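Local coordinates for PKS_KS domain-containing protein (PDB 6SMO) that probably builds polyketide chains by condensing acyl units on an acyl carrier protein, as beta-ketoacyl-ACP synthases do, at residues M306-C311 / S344-F349; N327-H332 / T420-S425; S354-P359 / D403-Y408. All blocks are in the same frame, centred on the assembly; numbering follows the deposited sequence.

Interaction 1 (M306-C311 / S344-F349); sequences MAMARC and SNAIKF
Met306 lays its sulfur over one face of the Phe349 ring in a Met-aromatic contact. This pairs helix 306-319 with helix 337-350, two helices on one face of the C-terminal half of a thiolase-type sheet. SD sits 3.8 Å from the centroid of the Phe349 ring. It is 19° off the ring normal, displaced toward the rim. The two side chains cross at about a right angle. CG of Met306 is anti to its carbonyl carbon, and the chain bends at chi2 (-72°), which brings SD over the ring. CE runs on past the rim and meets Phe349 CE1 at 3.6 Å. Both residues are exposed, so this is the outer border of the contact.

Further in, the helices meet through small residues. Their short segments approach to 8.0 Å, with a crossing angle of -50°. Ala309 and Ala346 mark the close point, and their CA atoms are 4.6 Å apart. Methyl groups here allow the backbones to come near. CB of Ala309 also touches the Phe349 ring obliquely, 3.9 Å from CD2. Deeper still, Met308 sets CB and CG against the methyl of Ala346, and its sulfur end leads away toward the sheet. There Met308 packs on Leu424 and Val434 of two neighbouring strands. On the far side of its helix, Arg310 packs on Asn94 of another chain of the assembly, a ketoacyl-synthase N-domain protein. Apart from Ala309 CB against Ala346 O, 3.7 Å apart, the meeting atoms are carbon and the Met306 sulfur. The inner end is Met308 CG, 3.6 Å from Ala346 CB.

Interaction 2 (N327-H332 / T420-S425); sequences NYISAH and TALKLS
The Tyr328 ring meets the methyl of Ala421 at its edge, with CD2 3.9 Å from Ala421 CB. Ser330 N lies over one face of the same ring, toward the rim. The His332 ring has Leu424 O at its edge, and Ser425 CA approaches it obliquely, 3.6 Å from ND1. The His332 ring also meets the ring of His369, which lines the ligand pocket, with the planes about 80° apart.

Tyr328 and Ala421 belong to a parallel pair of strands in the C-terminal half of the thiolase-type sheet. Leu422 N bonds to Tyr328 O at 3.0 Å. Leu422 O takes Ser330 N at 2.8 Å, nearly straight at 166°. Leu424 N bonds to Ser330 O at 3.2 Å, a more bent bond.

On one face of the sheet Ile329 and Leu422 lie side by side, and Ile329 CG2 meets Leu424 CD1 at 4.0 Å. These face helices 306-319 and 337-350. On the other face, where Leu382 of helix 372-388 packs on Tyr328, Ala421 and Lys423, a bend at chi2 (69°) brings Lys423 CD to Ser330 OG at 3.5 Å. Its NZ donates to Ser425 OG, and a water links NZ to His332 ND1, the histidine bond being weak.

Glu343 bonds to His332 N and Lys364 to its carbonyl, while Asn375 holds Ser425 OG. His332 is thus held at both backbone polar atoms, and its side chain comes within about 6 Å of the bound polyketone. This is consistent with the strand pair positioning a residue near the pocket.

Interaction 3 (S354-P359 / D403-Y408); sequences SAFGIP and DCDLDY
The Phe356 ring takes Leu406 CD2 on one face, near the rim, and Asp405 at its edge. The leucine and phenylalanine side chains cross at about a right angle. CD2 is 4.1 Å from Phe356 CD1. The same methyl also meets the backbone, 3.6 Å from Ala355 O. It touches the methyl of Ala355 as well, with CB 3.9 Å away. One leucine methyl thus touches both the ring and the turn that carries it.

Asp405 comes at the ring differently. Its carbonyl oxygen sits astride the CD1-CE1 edge of the Phe356 ring, 3.5 Å from each atom. The carboxylate also stands at the edge, its plane turned 88° from the ring plane. OD2 lies in the plane of the ring, 3.7 Å from CE1, and the C-H of CE1 is directed near it. Such edge contacts would suit the weakly positive rim of a phenyl ring. The other carboxylate oxygen, OD1, is salt-bridged to Lys348.

Both segments are loops at the margin of the thiolase-type fold. The turn at 354-359 leads from helix 337-350 into the short edge strand 360-361. Segment 403-408 runs beside that turn, and the backbone of Asp407 is hydrogen-bonded to Ile360. Its side chain points toward the turn. Asp407 CB packs 3.6 Å from Phe356 O. CG is anti to the backbone N (chi1 -177°), placing the carboxylate beside the turn. OD1 accepts Ile409 N of its own loop. OD2 lies 4.0 Å from Gly357 O and 4.4 Å from Pro359 CG.

Overall arrangement
The three contacts sit 12 to 13 Å apart, centre to centre, on the same side of the chain's centre. Along the chain the segments run 306-311, 327-332, 344-349, 354-359, 403-408 and 420-425. Interactions 1 and 2 therefore interleave, and interaction 3 falls between the two strands of interaction 2. Interaction 1 lies on one face of the sheet that holds interaction 2, with Ile347 packed on Ile329. A probable hydrogen bond between Ser344 OG and Tyr408 OH joins helix 337-350 to interaction 3. Ile329 N and Pro359 O probably hydrogen-bond where interaction 3 meets the sheet. Together they knit helices, sheet and edge loops of the C-terminal half, where strand 420-427 ends at the ligand pocket.

Interaction 1 (M306-C311 / S344-F349)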
loop_
_atom_site.group_PDB
_atom_site.type_symbol
_atom_site.label_atom_id
_atom_site.label_comp_id
_atom_site.label_asym_id
_atom_site.label_seq_id
_atom_site.Cartn_x
_atom_site.Cartn_y
_atom_site.Cartn_z
ATOM N N MET B 306 -10.541 -13.341 -14.158
ATOM C CA MET B 306 -11.378 -14.145 -13.225
ATOM C C MET B 306 -11.312 -13.543 -11.815
ATOM O O MET B 306 -12.360 -13.520 -11.139
ATOM C CB MET B 306 -10.908 -15.603 -13.176
ATOM C CG MET B 306 -11.135 -16.361 -14.471
ATOM S SD MET B 306 -12.883 -16.727 -14.777
ATOM C CE MET B 306 -12.749 -17.762 -16.234
ATOM N N ALA B 307 -10.128 -13.086 -11.391
ATOM C CA ALA B 307 -9.869 -12.499 -10.055
ATOM C C ALA B 307 -10.716 -11.234 -9.869
ATOM O O ALA B 307 -11.421 -11.143 -8.845
ATOM C CB ALA B 307 -8.398 -12.205 -9.890
ATOM N N MET B 308 -10.648 -10.306 -10.830
ATOM C CA MET B 308 -11.413 -9.028 -10.829
ATOM C C MET B 308 -12.917 -9.333 -10.814
ATOM O O MET B 308 -13.649 -8.624 -10.098
ATOM C CB MET B 308 -11.066 -8.176 -12.056
ATOM C CG MET B 308 -11.910 -6.917 -12.199
ATOM S SD MET B 308 -11.862 -5.845 -10.738
ATOM C CE MET B 308 -10.588 -4.681 -11.219
ATOM N N ALA B 309 -13.352 -10.346 -11.571
ATOM C CA ALA B 309 -14.760 -10.802 -11.664
ATOM C C ALA B 309 -15.243 -11.294 -10.294
ATOM O O ALA B 309 -16.404 -11.005 -9.943
ATOM C CB ALA B 309 -14.895 -11.877 -12.715
ATOM N N ARG B 310 -14.387 -12.008 -9.555
ATOM C CA ARG B 310 -14.696 -12.541 -8.199
ATOM C C ARG B 310 -14.802 -11.372 -7.209
ATOM O O ARG B 310 -15.668 -11.439 -6.317
ATOM C CB ARG B 310 -13.640 -13.556 -7.744
ATOM C CG ARG B 310 -14.159 -14.561 -6.725
ATOM C CD ARG B 310 -13.133 -15.592 -6.290
ATOM N NE ARG B 310 -12.489 -15.245 -5.028
ATOM C CZ ARG B 310 -11.320 -14.617 -4.897
ATOM N NH1 ARG B 310 -10.845 -14.363 -3.687
ATOM N NH2 ARG B 310 -10.623 -14.246 -5.958
ATOM N N CYS B 311 -13.958 -10.347 -7.372
ATOM C CA CYS B 311 -13.909 -9.126 -6.518
ATOM C C CYS B 311 -15.208 -8.323 -6.672
ATOM O O CYS B 311 -15.727 -7.847 -5.643
ATOM C CB CYS B 311 -12.711 -8.252 -6.869
ATOM S SG CYS B 311 -12.336 -7.010 -5.605
ATOM N N SER B 344 -12.648 -5.615 -19.210
ATOM C CA SER B 344 -13.717 -5.893 -20.206
ATOM C C SER B 344 -14.218 -7.332 -20.039
ATOM O O SER B 344 -15.448 -7.521 -19.953
ATOM C CB SER B 344 -13.235 -5.635 -21.610
ATOM O OG SER B 344 -12.895 -4.267 -21.781
ATOM N N ASN B 345 -13.294 -8.297 -19.980
ATOM C CA ASN B 345 -13.595 -9.747 -19.826
ATOM C C ASN B 345 -14.139 -10.019 -18.416
ATOM O O ASN B 345 -14.957 -10.950 -18.279
ATOM C CB ASN B 345 -12.372 -10.616 -20.130
ATOM C CG ASN B 345 -11.997 -10.625 -21.598
ATOM O OD1 ASN B 345 -12.862 -10.537 -22.469
ATOM N ND2 ASN B 345 -10.711 -10.740 -21.884
ATOM N N ALA B 346 -13.703 -9.247 -17.414
ATOM C CA ALA B 346 -14.159 -9.352 -16.006
ATOM C C ALA B 346 -15.643 -8.973 -15.910
ATOM O O ALA B 346 -16.405 -9.731 -15.276
ATOM C CB ALA B 346 -13.310 -8.486 -15.109
ATOM N N ILE B 347 -16.031 -7.851 -16.527
ATOM C CA ILE B 347 -17.437 -7.342 -16.574
ATOM C C ILE B 347 -18.297 -8.334 -17.369
ATOM O O ILE B 347 -19.455 -8.561 -16.966
ATOM C CB ILE B 347 -17.491 -5.916 -17.163
ATOM C CG1 ILE B 347 -16.770 -4.907 -16.262
ATOM C CG2 ILE B 347 -18.925 -5.485 -17.437
ATOM C CD1 ILE B 347 -16.347 -3.640 -16.969
ATOM N N LYS B 348 -17.745 -8.900 -18.449
ATOM C CA LYS B 348 -18.418 -9.905 -19.319
ATOM C C LYS B 348 -18.719 -11.184 -18.527
ATOM O O LYS B 348 -19.725 -11.839 -18.846
ATOM C CB LYS B 348 -17.557 -10.244 -20.541
ATOM C CG LYS B 348 -17.723 -9.309 -21.732
ATOM C CD LYS B 348 -16.916 -9.739 -22.935
ATOM C CE LYS B 348 -17.304 -9.013 -24.204
ATOM N NZ LYS B 348 -16.640 -9.603 -25.390
ATOM N N PHE B 349 -17.876 -11.536 -17.549
ATOM C CA PHE B 349 -17.990 -12.793 -16.761
ATOM C C PHE B 349 -19.109 -12.665 -15.719
ATOM O O PHE B 349 -19.891 -13.625 -15.571
ATOM C CB PHE B 349 -16.659 -13.156 -16.098
ATOM C CG PHE B 349 -16.591 -14.585 -15.622
ATOM C CD1 PHE B 349 -16.323 -15.614 -16.512
ATOM C CD2 PHE B 349 -16.816 -14.905 -14.291
ATOM C CE1 PHE B 349 -16.268 -16.930 -16.079
ATOM C CE2 PHE B 349 -16.761 -16.222 -13.859
ATOM C CZ PHE B 349 -16.487 -17.232 -14.754
#

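Interaction 2 (N327-H332 / T420-S425)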
loop_
_atom_site.group_PDB
_atom_site.type_symbol
_atom_site.label_atom_id
_atom_site.label_comp_id
_atom_site.label_asym_id
_atom_site.label_seq_id
_atom_site.Cartn_x
_atom_site.Cartn_y
_atom_site.Cartn_z
ATOM N N ASN B 327 -26.108 -0.504 -13.651
ATOM C CA ASN B 327 -26.316 0.116 -14.990
ATOM C C ASN B 327 -25.247 1.186 -15.264
ATOM O O ASN B 327 -25.472 2.010 -16.169
ATOM C CB ASN B 327 -27.734 0.680 -15.129
ATOM C CG ASN B 327 -27.993 1.899 -14.265
ATOM O OD1 ASN B 327 -27.352 2.093 -13.236
ATOM N ND2 ASN B 327 -28.939 2.726 -14.679
ATOM N N TYR B 328 -24.123 1.166 -14.539
ATOM C CA TYR B 328 -22.952 2.051 -14.785
ATOM C C TYR B 328 -21.721 1.521 -14.038
ATOM O O TYR B 328 -21.863 1.061 -12.889
ATOM C CB TYR B 328 -23.250 3.495 -14.374
ATOM C CG TYR B 328 -22.035 4.387 -14.401
ATOM C CD1 TYR B 328 -21.422 4.719 -15.600
ATOM C CD2 TYR B 328 -21.469 4.866 -13.231
ATOM C CE1 TYR B 328 -20.292 5.521 -15.637
ATOM C CE2 TYR B 328 -20.341 5.670 -13.252
ATOM C CZ TYR B 328 -19.750 5.999 -14.458
ATOM O OH TYR B 328 -18.638 6.789 -14.477
ATOM N N ILE B 329 -20.550 1.597 -14.682
ATOM C CA ILE B 329 -19.239 1.123 -14.143
ATOM C C ILE B 329 -18.180 2.203 -14.403
ATOM O O ILE B 329 -17.968 2.549 -15.581
ATOM C CB ILE B 329 -18.844 -0.232 -14.771
ATOM C CG1 ILE B 329 -19.878 -1.325 -14.483
ATOM C CG2 ILE B 329 -17.452 -0.656 -14.325
ATOM C CD1 ILE B 329 -19.843 -2.481 -15.455
ATOM N N SER B 330 -17.549 2.715 -13.342
ATOM C CA SER B 330 -16.359 3.606 -13.395
ATOM C C SER B 330 -15.092 2.742 -13.374
ATOM O O SER B 330 -14.525 2.546 -12.283
ATOM C CB SER B 330 -16.364 4.602 -12.263
ATOM O OG SER B 330 -15.177 5.383 -12.268
ATOM N N ALA B 331 -14.671 2.236 -14.537
ATOM C CA ALA B 331 -13.551 1.276 -14.677
ATOM C C ALA B 331 -12.219 1.975 -14.385
ATOM O O ALA B 331 -12.154 3.215 -14.507
ATOM C CB ALA B 331 -13.554 0.658 -16.053
ATOM N N HIS B 332 -11.206 1.165 -14.070
ATOM C CA HIS B 332 -9.829 1.627 -13.774
ATOM C C HIS B 332 -9.252 2.291 -15.023
ATOM O O HIS B 332 -8.752 3.406 -14.891
ATOM C CB HIS B 332 -9.013 0.414 -13.320
ATOM C CG HIS B 332 -7.602 0.704 -12.958
ATOM N ND1 HIS B 332 -7.253 1.200 -11.741
ATOM C CD2 HIS B 332 -6.459 0.544 -13.644
ATOM C CE1 HIS B 332 -5.953 1.352 -11.693
ATOM N NE2 HIS B 332 -5.446 0.958 -12.844
ATOM N N THR B 420 -27.385 1.764 -9.455
ATOM C CA THR B 420 -26.255 1.095 -8.756
ATOM C C THR B 420 -24.996 1.223 -9.618
ATOM O O THR B 420 -25.019 0.739 -10.765
ATOM C CB THR B 420 -26.584 -0.373 -8.456
ATOM O OG1 THR B 420 -27.831 -0.417 -7.761
ATOM C CG2 THR B 420 -25.519 -1.061 -7.629
ATOM N N ALA B 421 -23.946 1.849 -9.078
ATOM C CA ALA B 421 -22.663 2.117 -9.771
ATOM C C ALA B 421 -21.568 1.198 -9.219
ATOM O O ALA B 421 -21.535 0.981 -7.992
ATOM C CB ALA B 421 -22.291 3.571 -9.613
ATOM N N LEU B 422 -20.714 0.679 -10.107
ATOM C CA LEU B 422 -19.486 -0.092 -9.767
ATOM C C LEU B 422 -18.261 0.798 -10.005
ATOM O O LEU B 422 -18.330 1.678 -10.883
ATOM C CB LEU B 422 -19.420 -1.358 -10.626
ATOM C CG LEU B 422 -19.841 -2.657 -9.940
ATOM C CD1 LEU B 422 -21.210 -2.527 -9.289
ATOM C CD2 LEU B 422 -19.834 -3.808 -10.933
ATOM N N LYS B 423 -17.189 0.563 -9.245
ATOM C CA LYS B 423 -15.908 1.314 -9.326
ATOM C C LYS B 423 -14.751 0.320 -9.199
ATOM O O LYS B 423 -14.481 -0.127 -8.070
ATOM C CB LYS B 423 -15.862 2.388 -8.234
ATOM C CG LYS B 423 -14.525 3.094 -8.053
ATOM C CD LYS B 423 -14.145 3.989 -9.213
ATOM C CE LYS B 423 -12.661 4.283 -9.269
ATOM N NZ LYS B 423 -11.898 3.160 -9.862
ATOM N N LEU B 424 -14.105 -0.004 -10.323
ATOM C CA LEU B 424 -13.022 -1.019 -10.418
ATOM C C LEU B 424 -11.665 -0.319 -10.287
ATOM O O LEU B 424 -11.471 0.717 -10.954
ATOM C CB LEU B 424 -13.140 -1.754 -11.758
ATOM C CG LEU B 424 -14.224 -2.830 -11.850
ATOM C CD1 LEU B 424 -15.547 -2.357 -11.266
ATOM C CD2 LEU B 424 -14.418 -3.272 -13.293
ATOM N N SER B 425 -10.774 -0.862 -9.451
ATOM C CA SER B 425 -9.373 -0.396 -9.270
ATOM C C SER B 425 -8.417 -1.593 -9.294
ATOM O O SER B 425 -8.815 -2.682 -8.836
ATOM C CB SER B 425 -9.217 0.407 -8.005
ATOM O OG SER B 425 -9.846 1.674 -8.131
HETATM O O HOH W 1 -8.830 3.842 -10.538
#

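Interaction 3 (S354-P359 / D403-Y408)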
loop_
_atom_site.group_PDB
_atom_site.type_symbol
_atom_site.label_atom_id
_atom_site.label_comp_id
_atom_site.label_asym_id
_atom_site.label_seq_id
_atom_site.Cartn_x
_atom_site.Cartn_y
_atom_site.Cartn_z
ATOM N N SER B 354 -25.743 -9.199 -20.497
ATOM C CA SER B 354 -26.317 -7.898 -20.060
ATOM C C SER B 354 -25.229 -6.818 -19.959
ATOM O O SER B 354 -25.585 -5.660 -19.669
ATOM C CB SER B 354 -27.041 -8.053 -18.746
ATOM O OG SER B 354 -27.994 -9.106 -18.812
ATOM N N ALA B 355 -23.961 -7.181 -20.189
ATOM C CA ALA B 355 -22.774 -6.311 -20.006
ATOM C C ALA B 355 -22.701 -5.239 -21.102
ATOM O O ALA B 355 -22.160 -4.150 -20.820
ATOM C CB ALA B 355 -21.521 -7.153 -19.991
ATOM N N PHE B 356 -23.217 -5.534 -22.300
ATOM C CA PHE B 356 -23.040 -4.720 -23.534
ATOM C C PHE B 356 -23.763 -3.372 -23.406
ATOM O O PHE B 356 -23.209 -2.358 -23.877
ATOM C CB PHE B 356 -23.510 -5.502 -24.763
ATOM C CG PHE B 356 -22.577 -6.612 -25.177
ATOM C CD1 PHE B 356 -21.485 -6.353 -25.991
ATOM C CD2 PHE B 356 -22.783 -7.914 -24.745
ATOM C CE1 PHE B 356 -20.623 -7.373 -26.369
ATOM C CE2 PHE B 356 -21.919 -8.932 -25.123
ATOM C CZ PHE B 356 -20.842 -8.660 -25.934
ATOM N N GLY B 357 -24.952 -3.358 -22.794
ATOM C CA GLY B 357 -25.790 -2.152 -22.636
ATOM C C GLY B 357 -25.181 -1.129 -21.690
ATOM O O GLY B 357 -25.408 0.077 -21.908
ATOM N N ILE B 358 -24.433 -1.590 -20.682
ATOM C CA ILE B 358 -23.975 -0.776 -19.515
ATOM C C ILE B 358 -22.889 0.200 -19.966
ATOM O O ILE B 358 -21.855 -0.223 -20.477
ATOM C CB ILE B 358 -23.490 -1.690 -18.371
ATOM C CG1 ILE B 358 -24.622 -2.576 -17.844
ATOM C CG2 ILE B 358 -22.851 -0.873 -17.256
ATOM C CD1 ILE B 358 -24.154 -3.763 -17.035
ATOM N N PRO B 359 -23.091 1.528 -19.794
ATOM C CA PRO B 359 -22.023 2.507 -20.003
ATOM C C PRO B 359 -20.846 2.297 -19.036
ATOM O O PRO B 359 -21.069 2.265 -17.838
ATOM C CB PRO B 359 -22.701 3.866 -19.751
ATOM C CG PRO B 359 -24.180 3.591 -19.923
ATOM C CD PRO B 359 -24.366 2.170 -19.440
ATOM N N ASP B 403 -11.426 -6.949 -29.262
ATOM C CA ASP B 403 -11.463 -7.649 -27.947
ATOM C C ASP B 403 -12.298 -6.829 -26.956
ATOM O O ASP B 403 -13.164 -7.426 -26.283
ATOM C CB ASP B 403 -10.053 -7.900 -27.405
ATOM C CG ASP B 403 -9.212 -8.824 -28.270
ATOM O OD1 ASP B 403 -9.796 -9.711 -28.925
ATOM O OD2 ASP B 403 -7.976 -8.649 -28.281
ATOM N N CYS B 404 -12.034 -5.521 -26.863
ATOM C CA CYS B 404 -12.801 -4.542 -26.044
ATOM C C CYS B 404 -14.004 -4.041 -26.853
ATOM O O CYS B 404 -13.846 -3.041 -27.585
ATOM C CB CYS B 404 -11.919 -3.371 -25.621
ATOM S SG CYS B 404 -10.485 -3.861 -24.628
ATOM N N ASP B 405 -15.157 -4.708 -26.724
ATOM C CA ASP B 405 -16.365 -4.468 -27.562
ATOM C C ASP B 405 -17.583 -4.171 -26.672
ATOM O O ASP B 405 -18.700 -4.572 -27.056
ATOM C CB ASP B 405 -16.619 -5.649 -28.504
ATOM C CG ASP B 405 -16.879 -6.971 -27.798
ATOM O OD1 ASP B 405 -16.367 -7.148 -26.673
ATOM O OD2 ASP B 405 -17.593 -7.813 -28.379
ATOM N N LEU B 406 -17.378 -3.482 -25.544
ATOM C CA LEU B 406 -18.464 -2.967 -24.663
ATOM C C LEU B 406 -18.684 -1.480 -24.969
ATOM O O LEU B 406 -17.894 -0.913 -25.748
ATOM C CB LEU B 406 -18.080 -3.176 -23.195
ATOM C CG LEU B 406 -17.922 -4.629 -22.746
ATOM C CD1 LEU B 406 -17.178 -4.710 -21.421
ATOM C CD2 LEU B 406 -19.272 -5.320 -22.639
ATOM N N ASP B 407 -19.725 -0.881 -24.382
ATOM C CA ASP B 407 -20.035 0.570 -24.496
ATOM C C ASP B 407 -19.080 1.338 -23.576
ATOM O O ASP B 407 -19.199 1.180 -22.346
ATOM C CB ASP B 407 -21.504 0.848 -24.159
ATOM C CG ASP B 407 -21.934 2.297 -24.331
ATOM O OD1 ASP B 407 -21.086 3.125 -24.726
ATOM O OD2 ASP B 407 -23.118 2.588 -24.068
ATOM N N TYR B 408 -18.169 2.131 -24.151
ATOM C CA TYR B 408 -17.113 2.882 -23.420
ATOM C C TYR B 408 -17.384 4.393 -23.460
ATOM O O TYR B 408 -16.518 5.155 -22.980
ATOM C CB TYR B 408 -15.730 2.541 -23.978
ATOM C CG TYR B 408 -15.371 1.083 -23.862
ATOM C CD1 TYR B 408 -15.296 0.462 -22.624
ATOM C CD2 TYR B 408 -15.114 0.315 -24.987
ATOM C CE1 TYR B 408 -14.977 -0.882 -22.507
ATOM C CE2 TYR B 408 -14.792 -1.027 -24.887
ATOM C CZ TYR B 408 -14.720 -1.629 -23.643
ATOM O OH TYR B 408 -14.404 -2.952 -23.538
#